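Local coordinates for stomatin operon partner protein (Pyrococcus horikoshii OT3, PDB 3WWV) that is a membrane-bound serine protease that cleaves preferentially near hydrophobic or aromatic residues and degrades a stomatin homolog in vitro, represented here by its C-terminal OB-fold domain, at residues G25-R30 with L58-V63. Residues are numbered along the deposited sequence; the frame is centred on the assembly and turned at random.
Sequences GMIKVR and LTLIVV
Ile27 turns CG1 into the space between its backbone N and carbonyl carbon (chi1 68°), and the extended second torsion carries CD1 out toward Leu60 and Val62. Leu60 sets CG beside its own backbone N (chi1 -55°) and sends CD1 back across to strand 25-29. The two methyls meet: Ile27 CD1 lies 3.7 Å from Leu60 CD1, the side chains passing at a slant. Val62 meets the same isoleucine end-on, its CG1 3.8 Å from Ile27 CD1. A single methyl of Ile27 therefore touches both Leu60 and Val62. Val29 adds a looser touch, with CG2 4.1 Å from Leu60 CD1. Leu60 CD1 is thus shared between Ile27 and Val29.

This is packing through the interior of the small OB-fold beta barrel. The two strands are not neighbours in the sheet: strand 32-38 runs between them and pairs with both. Their axes come no closer than 8.7 Å and cross nearly at a right angle, at 85°. Ile27, Val29, Leu60 and Val62 all point inward and are buried, and they meet through methyl groups alone.

Other parts of the fold pack on the same side chains. Met10 of helix 7-10 packs on both Val29 and Leu60, while Val50 and Met55 of strand 49-56 touch Val62 and Leu60, respectively. Alternate residues face the other way: Lys28 points outward and bonds through NZ to Gly31 O, and Ile61 lies against Arg37 and Asp54.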
loop_
_atom_site.group_PDB
_atom_site.type_symbol
_atom_site.label_atom_id
_atom_site.label_comp_id
_atom_site.label_asym_id
_atom_site.label_seq_id
_atom_site.Cartn_x
_atom_site.Cartn_y
_atom_site.Cartn_z
ATOM N N GLY A 25 -17.107 2.318 -0.965
ATOM C CA GLY A 25 -17.439 3.742 -1.005
ATOM C C GLY A 25 -16.688 4.472 -2.102
ATOM O O GLY A 25 -16.401 3.901 -3.155
ATOM N N MET A 26 -16.331 5.719 -1.825
ATOM C CA MET A 26 -15.813 6.612 -2.832
ATOM C C MET A 26 -14.643 7.403 -2.250
ATOM O O MET A 26 -14.741 7.918 -1.138
ATOM C CB MET A 26 -16.940 7.557 -3.251
ATOM C CG MET A 26 -16.853 8.088 -4.664
ATOM S SD MET A 26 -17.435 6.890 -5.869
ATOM C CE MET A 26 -16.762 7.597 -7.371
ATOM N N ILE A 27 -13.533 7.488 -2.982
ATOM C CA ILE A 27 -12.394 8.308 -2.544
ATOM C C ILE A 27 -11.926 9.286 -3.621
ATOM O O ILE A 27 -12.173 9.088 -4.815
ATOM C CB ILE A 27 -11.174 7.481 -2.053
ATOM C CG1 ILE A 27 -10.514 6.707 -3.204
ATOM C CG2 ILE A 27 -11.547 6.588 -0.881
ATOM C CD1 ILE A 27 -9.258 5.952 -2.796
ATOM N N LYS A 28 -11.250 10.344 -3.187
ATOM C CA LYS A 28 -10.627 11.266 -4.110
ATOM C C LYS A 28 -9.122 11.035 -4.091
ATOM O O LYS A 28 -8.490 11.119 -3.041
ATOM C CB LYS A 28 -10.973 12.710 -3.748
ATOM C CG LYS A 28 -10.958 13.653 -4.943
ATOM C CD LYS A 28 -11.564 15.006 -4.586
ATOM C CE LYS A 28 -11.694 15.908 -5.806
ATOM N NZ LYS A 28 -12.718 15.405 -6.767
ATOM N N VAL A 29 -8.559 10.695 -5.244
ATOM C CA VAL A 29 -7.118 10.534 -5.369
ATOM C C VAL A 29 -6.651 11.400 -6.520
ATOM O O VAL A 29 -7.135 11.251 -7.646
ATOM C CB VAL A 29 -6.691 9.070 -5.598
ATOM C CG1 VAL A 29 -5.204 8.989 -5.899
ATOM C CG2 VAL A 29 -7.000 8.229 -4.375
ATOM N N ARG A 30 -5.685 12.275 -6.221
ATOM C CA ARG A 30 -5.315 13.406 -7.074
ATOM C C ARG A 30 -6.570 14.280 -7.210
ATOM O O ARG A 30 -7.110 14.744 -6.200
ATOM C CB ARG A 30 -4.745 12.942 -8.426
ATOM C CG ARG A 30 -3.484 12.091 -8.306
ATOM C CD ARG A 30 -3.172 11.333 -9.592
ATOM N NE ARG A 30 -4.220 10.371 -9.953
ATOM C CZ ARG A 30 -4.128 9.467 -10.928
ATOM N NH1 ARG A 30 -3.031 9.366 -11.672
ATOM N NH2 ARG A 30 -5.141 8.651 -11.161
ATOM N N LEU A 58 -11.683 -1.400 -11.623
ATOM C CA LEU A 58 -11.629 0.039 -11.403
ATOM C C LEU A 58 -11.869 0.439 -9.937
ATOM O O LEU A 58 -12.056 1.624 -9.630
ATOM C CB LEU A 58 -12.640 0.747 -12.321
ATOM C CG LEU A 58 -12.437 0.608 -13.833
ATOM C CD1 LEU A 58 -13.644 1.155 -14.582
ATOM C CD2 LEU A 58 -11.145 1.289 -14.294
ATOM N N THR A 59 -11.865 -0.540 -9.033
ATOM C CA THR A 59 -12.064 -0.272 -7.608
ATOM C C THR A 59 -10.713 -0.269 -6.877
ATOM O O THR A 59 -9.974 -1.255 -6.926
ATOM C CB THR A 59 -13.025 -1.305 -6.964
ATOM O OG1 THR A 59 -14.278 -1.296 -7.660
ATOM C CG2 THR A 59 -13.283 -0.995 -5.491
ATOM N N LEU A 60 -10.396 0.837 -6.213
ATOM C CA LEU A 60 -9.156 0.937 -5.422
ATOM C C LEU A 60 -9.305 0.250 -4.068
ATOM O O LEU A 60 -10.309 0.431 -3.383
ATOM C CB LEU A 60 -8.757 2.401 -5.217
ATOM C CG LEU A 60 -8.611 3.248 -6.472
ATOM C CD1 LEU A 60 -8.219 4.672 -6.106
ATOM C CD2 LEU A 60 -7.591 2.638 -7.417
ATOM N N ILE A 61 -8.305 -0.547 -3.696
ATOM C CA ILE A 61 -8.274 -1.203 -2.386
ATOM C C ILE A 61 -7.326 -0.413 -1.511
ATOM O O ILE A 61 -6.204 -0.103 -1.909
ATOM C CB ILE A 61 -7.895 -2.688 -2.505
ATOM C CG1 ILE A 61 -8.992 -3.409 -3.301
ATOM C CG2 ILE A 61 -7.743 -3.350 -1.134
ATOM C CD1 ILE A 61 -8.481 -4.593 -4.080
ATOM N N VAL A 62 -7.806 -0.045 -0.328
ATOM C CA VAL A 62 -7.148 0.954 0.500
ATOM C C VAL A 62 -7.123 0.471 1.939
ATOM O O VAL A 62 -7.968 -0.342 2.341
ATOM C CB VAL A 62 -7.872 2.323 0.432
ATOM C CG1 VAL A 62 -7.957 2.845 -0.998
ATOM C CG2 VAL A 62 -9.265 2.250 1.030
ATOM N N VAL A 63 -6.135 0.947 2.691
ATOM C CA VAL A 63 -6.128 0.877 4.157
ATOM C C VAL A 63 -6.126 2.322 4.650
ATOM O O VAL A 63 -5.735 3.221 3.895
ATOM C CB VAL A 63 -4.892 0.113 4.726
ATOM C CG1 VAL A 63 -4.916 -1.354 4.296
ATOM C CG2 VAL A 63 -3.577 0.767 4.314
#